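Local structure of putative GntR-family transcriptional regulator (Bordetella bronchiseptica RB50, 3CNV) at residues V110-P114 / E115-L119; R30-A33 / E34-R37. The protein probably regulates transcription as a GntR-family DNA-binding protein, its UTRA ligand-binding domain being thought to sense a small-molecule effector. All coordinates share one frame; numbering follows the deposited sequence. Where two conformers were deposited one is given.

Overall arrangement
Both contacts are short-range turns in which the chain leaves a strand and winds into a short helix, and both belong to the UTRA domain. Contact 2 comes first along the chain, where strand 20-30 passes into helix 33-38; contact 1 follows much later, where strand 102-111 gives way to helix 117-120. These two strands are the outermost ones of the six-stranded antiparallel sheet within the chain, and the helix follows almost at once in contact 2 but after a five-residue turn in contact 1. The centres of contact 1 and contact 2 lie 23 Å apart, and the nearest atoms of contact 1 and contact 2 are about 12 Å apart, without touching. They are thus separate local structures, with the four other strands of the sheet between those two.

Contact 1 of 2, residues V110-P114 / E115-L119; sequences VAASP and EIAPL
The hydroxyl of S113 reaches forward to the backbone of I116: I116 N donates to S113 OG at 3.0 Å in a fairly straight bond (158°). With chi1 at 68°, OG sits between the serine's own N and carbonyl carbon, which brings it over the N-H groups that follow P114. A weak bond from E115 N reaches the same oxygen, and the CG1 branch of I116 packs against it, S113 OG to I116 CG1 being 3.3 Å. The main chain closes the turn as well, A117 N donating to S113 O at 2.9 Å. S113 therefore takes up both its side-chain and its carbonyl oxygen in holding the turn, in the manner of an ST motif. Beside it the A117 methyl, directed at the first half of the turn, touches that of A112, CB to CB 4.1 Å, while P118 CD lies 3.2 Å from P114 O. The extended side chain of E115 leads away from residues 110-114, and its OE1 makes a salt bridge with R51 on strand 46-56. A112 and A117 also pack on V122 in the following loop, and I116 touches I63, L128 and L149, seating the turn against strands 59-69, 127-137 and 141-150.

Contact 2 of 2, residues R30-A33 / E34-R37; sequences RAPA and EIAR
A31 and A36 meet methyl to methyl, CB to CB 3.8 Å, where the chain doubles back from the residue before the N-cap to the first turn of the helix. The CG2 branch of I35 approaches the same A31 methyl more loosely. The other branch serves P32: the two side chains lie side by side and point the same way, with P32 CD 3.9 Å from I35 CG1. That placing follows from chi1 of -62°, which leaves CG1 beside the isoleucine N and CG2 anti to it, so that one residue touches both A31 and P32. At another atom of the proline ring, P32 CB has E34 OE2 at 3.7 Å; the glutamate reaches back because its CG stands between N and the carbonyl carbon (chi1 60°) and its chain bends at the next bond.

Behind these side chains, two backbone bonds fix the turn. A36 N donates to P32 O at 3.0 Å with an angle of 160°, and R37 N to A33 O at 3.0 Å along a more bent path. Farther out, a backbone bond between A31 and E45 ties the approach to the helix to the chain just before strand 46-56. A31 (N') and A36 (N4) thus meet as in a small hydrophobic staple around the N-cap P32 of helix 33-38, after strand 20-30, an outermost strand of the UTRA sheet within this chain.

Contact 1 of 2, residues V110-P114 / E115-L119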
ATOM      1  N   VAL C 110       7.548  20.487  -7.349  1.00 13.99           N
ATOM      2  CA  VAL C 110       8.371  21.634  -7.145  1.00 14.76           C
ATOM      3  C   VAL C 110       9.039  22.078  -8.453  1.00 15.27           C
ATOM      4  O   VAL C 110       9.048  21.363  -9.425  1.00 14.15           O
ATOM      5  CB  VAL C 110       9.457  21.324  -6.047  1.00 16.34           C
ATOM      6  CG1 VAL C 110       8.780  20.874  -4.701  1.00 16.99           C
ATOM      7  CG2 VAL C 110      10.475  20.330  -6.517  1.00 11.47           C
ATOM      8  N   ALA C 111       9.546  23.303  -8.450  1.00 15.88           N
ATOM      9  CA  ALA C 111      10.442  23.832  -9.519  1.00 16.51           C
ATOM     10  C   ALA C 111      11.901  23.422  -9.309  1.00 16.82           C
ATOM     11  O   ALA C 111      12.423  23.446  -8.215  1.00 17.52           O
ATOM     12  CB  ALA C 111      10.298  25.393  -9.615  1.00 15.79           C
ATOM     13  N   ALA C 112      12.527  22.964 -10.383  1.00 17.21           N
ATOM     14  CA  ALA C 112      13.975  22.686 -10.415  1.00 17.64           C
ATOM     15  C   ALA C 112      14.769  23.917 -10.042  1.00 18.10           C
ATOM     16  O   ALA C 112      14.624  24.988 -10.622  1.00 17.14           O
ATOM     17  CB  ALA C 112      14.401  22.120 -11.772  1.00 17.01           C
ATOM     18  N   SER C 113      15.529  23.760  -8.972  1.00 18.99           N
ATOM     19  CA  SER C 113      16.400  24.820  -8.444  1.00 19.12           C
ATOM     20  C   SER C 113      17.592  25.026  -9.368  1.00 19.57           C
ATOM     21  O   SER C 113      17.943  24.175 -10.212  1.00 19.12           O
ATOM     22  CB  SER C 113      16.911  24.498  -7.042  1.00 19.64           C
ATOM     23  OG  SER C 113      17.807  23.390  -7.108  1.00 21.42           O
ATOM     24  N   PRO C 114      18.217  26.190  -9.227  1.00 20.98           N
ATOM     25  CA  PRO C 114      19.448  26.455  -9.938  1.00 20.55           C
ATOM     26  C   PRO C 114      20.496  25.362  -9.713  1.00 20.60           C
ATOM     27  O   PRO C 114      21.230  25.028 -10.629  1.00 20.34           O
ATOM     28  CB  PRO C 114      19.870  27.817  -9.367  1.00 21.55           C
ATOM     29  CG  PRO C 114      18.627  28.445  -8.933  1.00 20.08           C
ATOM     30  CD  PRO C 114      17.677  27.400  -8.559  1.00 20.17           C
ATOM     31  N   GLU C 115      20.530  24.754  -8.530  1.00 21.83           N
ATOM     32  CA  GLU C 115      21.575  23.715  -8.217  1.00 22.63           C
ATOM     33  C   GLU C 115      21.218  22.336  -8.836  1.00 21.50           C
ATOM     34  O   GLU C 115      22.089  21.605  -9.336  1.00 20.23           O
ATOM     35  CB  GLU C 115      21.784  23.545  -6.679  1.00 24.73           C
ATOM     36  CG  GLU C 115      22.538  22.207  -6.245  1.00 29.88           C
ATOM     37  CD  GLU C 115      22.596  21.979  -4.705  1.00 35.87           C
ATOM     38  OE1 GLU C 115      21.565  21.638  -4.062  1.00 40.59           O
ATOM     39  OE2 GLU C 115      23.689  22.141  -4.119  1.00 41.24           O
ATOM     40  N   ILE C 116      19.928  21.993  -8.777  1.00 19.51           N
ATOM     41  CA  ILE C 116      19.447  20.689  -9.258  1.00 18.64           C
ATOM     42  C   ILE C 116      19.296  20.609 -10.768  1.00 18.67           C
ATOM     43  O   ILE C 116      19.629  19.594 -11.387  1.00 18.98           O
ATOM     44  CB  ILE C 116      18.144  20.292  -8.572  1.00 19.04           C
ATOM     45  CG1 ILE C 116      18.410  20.117  -7.072  1.00 18.70           C
ATOM     46  CG2 ILE C 116      17.509  18.953  -9.155  1.00 17.23           C
ATOM     47  CD1 ILE C 116      19.374  19.026  -6.765  1.00 17.60           C
ATOM     48  N   ALA C 117      18.855  21.698 -11.369  1.00 18.30           N
ATOM     49  CA  ALA C 117      18.495  21.681 -12.775  1.00 19.14           C
ATOM     50  C   ALA C 117      19.608  21.055 -13.669  1.00 20.38           C
ATOM     51  O   ALA C 117      19.334  20.101 -14.393  1.00 20.18           O
ATOM     52  CB  ALA C 117      18.093  23.059 -13.242  1.00 19.06           C
ATOM     53  N   PRO C 118      20.875  21.531 -13.569  1.00 20.45           N
ATOM     54  CA  PRO C 118      21.894  20.971 -14.470  1.00 19.64           C
ATOM     55  C   PRO C 118      22.236  19.503 -14.167  1.00 19.15           C
ATOM     56  O   PRO C 118      22.734  18.790 -15.009  1.00 18.03           O
ATOM     57  CB  PRO C 118      23.113  21.869 -14.243  1.00 20.51           C
ATOM     58  CG  PRO C 118      22.901  22.523 -12.910  1.00 21.47           C
ATOM     59  CD  PRO C 118      21.420  22.546 -12.641  1.00 20.81           C
ATOM     60  N   LEU C 119      21.922  19.036 -12.971  1.00 18.90           N
ATOM     61  CA  LEU C 119      22.199  17.641 -12.656  1.00 18.99           C
ATOM     62  C   LEU C 119      21.159  16.692 -13.306  1.00 19.78           C
ATOM     63  O   LEU C 119      21.367  15.472 -13.382  1.00 21.86           O
ATOM     64  CB  LEU C 119      22.267  17.448 -11.146  1.00 18.31           C
ATOM     65  CG  LEU C 119      23.295  18.299 -10.415  1.00 17.18           C
ATOM     66  CD1 LEU C 119      23.145  18.087  -8.898  1.00 16.68           C
ATOM     67  CD2 LEU C 119      24.726  17.951 -10.922  1.00 15.00           C
TER

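Contact 2 of 2, residues R30-A33 / E34-R37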
ATOM      1  N   ARG C  30      27.037  17.310  11.087  1.00 19.28           N
ATOM      2  CA  ARG C  30      26.103  17.475  12.220  1.00 18.60           C
ATOM      3  C   ARG C  30      24.708  17.487  11.617  1.00 19.06           C
ATOM      4  O   ARG C  30      24.449  18.243  10.688  1.00 18.10           O
ATOM      5  CB  ARG C  30      26.381  18.774  12.969  1.00 18.07           C
ATOM      6  CG  ARG C  30      25.455  19.042  14.174  1.00 17.35           C
ATOM      7  CD  ARG C  30      25.801  20.341  14.854  1.00 18.08           C
ATOM      8  NE  ARG C  30      24.884  20.668  15.936  1.00 17.03           N
ATOM      9  CZ  ARG C  30      25.205  20.701  17.220  1.00 18.09           C
ATOM     10  NH1 ARG C  30      26.445  20.458  17.601  1.00 19.75           N
ATOM     11  NH2 ARG C  30      24.290  21.030  18.130  1.00 19.37           N
ATOM     12  N   ALA C  31      23.817  16.647  12.135  1.00 18.42           N
ATOM     13  CA  ALA C  31      22.441  16.611  11.664  1.00 19.14           C
ATOM     14  C   ALA C  31      21.807  18.024  11.731  1.00 19.73           C
ATOM     15  O   ALA C  31      21.761  18.582  12.815  1.00 19.39           O
ATOM     16  CB  ALA C  31      21.591  15.572  12.530  1.00 19.85           C
ATOM     17  N   PRO C  32      21.264  18.567  10.598  1.00 19.37           N
ATOM     18  CA  PRO C  32      20.321  19.670  10.720  1.00 20.45           C
ATOM     19  C   PRO C  32      19.196  19.200  11.636  1.00 20.46           C
ATOM     20  O   PRO C  32      18.929  18.009  11.726  1.00 20.67           O
ATOM     21  CB  PRO C  32      19.826  19.884   9.278  1.00 20.32           C
ATOM     22  CG  PRO C  32      20.904  19.318   8.403  1.00 20.19           C
ATOM     23  CD  PRO C  32      21.407  18.131   9.186  1.00 20.92           C
ATOM     24  N   ALA C  33      18.543  20.129  12.315  1.00 20.32           N
ATOM     25  CA  ALA C  33      17.607  19.783  13.379  1.00 19.87           C
ATOM     26  C   ALA C  33      16.411  18.974  12.868  1.00 20.68           C
ATOM     27  O   ALA C  33      15.901  18.096  13.537  1.00 21.03           O
ATOM     28  CB  ALA C  33      17.131  21.086  14.090  1.00 21.04           C
ATOM     29  N   GLU C  34      15.993  19.276  11.654  1.00 20.84           N
ATOM     30  CA  GLU C  34      14.867  18.578  10.979  1.00 22.21           C
ATOM     31  C   GLU C  34      15.205  17.111  10.721  1.00 20.79           C
ATOM     32  O   GLU C  34      14.383  16.209  10.919  1.00 20.01           O
ATOM     33  CB  GLU C  34      14.522  19.265   9.642  1.00 23.07           C
ATOM     34  CG  GLU C  34      15.723  19.282   8.640  1.00 27.75           C
ATOM     35  CD  GLU C  34      15.990  20.691   8.038  1.00 35.53           C
ATOM     36  OE1 GLU C  34      15.232  21.643   8.372  1.00 35.44           O
ATOM     37  OE2 GLU C  34      16.949  20.836   7.220  1.00 37.71           O
ATOM     38  N   ILE C  35      16.444  16.899  10.313  1.00 20.05           N
ATOM     39  CA  ILE C  35      17.019  15.542  10.113  1.00 19.60           C
ATOM     40  C   ILE C  35      17.115  14.733  11.430  1.00 19.79           C
ATOM     41  O   ILE C  35      16.716  13.569  11.515  1.00 21.15           O
ATOM     42  CB  ILE C  35      18.422  15.599   9.341  1.00 20.04           C
ATOM     43  CG1 ILE C  35      18.248  16.209   7.929  1.00 20.57           C
ATOM     44  CG2 ILE C  35      19.114  14.197   9.340  1.00 20.78           C
ATOM     45  CD1 ILE C  35      17.257  15.394   7.040  1.00 21.69           C
ATOM     46  N   ALA C  36      17.602  15.386  12.466  1.00 20.35           N
ATOM     47  CA  ALA C  36      17.779  14.775  13.788  1.00 20.23           C
ATOM     48  C   ALA C  36      16.440  14.369  14.354  1.00 19.56           C
ATOM     49  O   ALA C  36      16.300  13.312  14.950  1.00 18.81           O
ATOM     50  CB  ALA C  36      18.527  15.755  14.783  1.00 20.70           C
ATOM     51  N   ARG C  37      15.419  15.160  14.061  1.00 20.51           N
ATOM     52  CA  ARG C  37      14.069  14.828  14.565  0.50 20.22           C
ATOM     53  C   ARG C  37      13.463  13.664  13.760  1.00 19.81           C
ATOM     54  O   ARG C  37      12.854  12.740  14.334  1.00 19.54           O
ATOM     55  CB  ARG C  37      13.144  16.053  14.639  0.50 20.95           C
ATOM     56  CG  ARG C  37      12.123  16.170  13.545  0.50 20.97           C
ATOM     57  CD  ARG C  37      11.179  17.339  13.826  0.50 21.63           C
ATOM     58  NE  ARG C  37      10.120  17.468  12.826  0.50 21.67           N
ATOM     59  CZ  ARG C  37       8.841  17.202  13.068  0.50 23.23           C
ATOM     60  NH1 ARG C  37       8.462  16.815  14.285  0.50 24.50           N
ATOM     61  NH2 ARG C  37       7.939  17.340  12.102  0.50 22.27           N
TER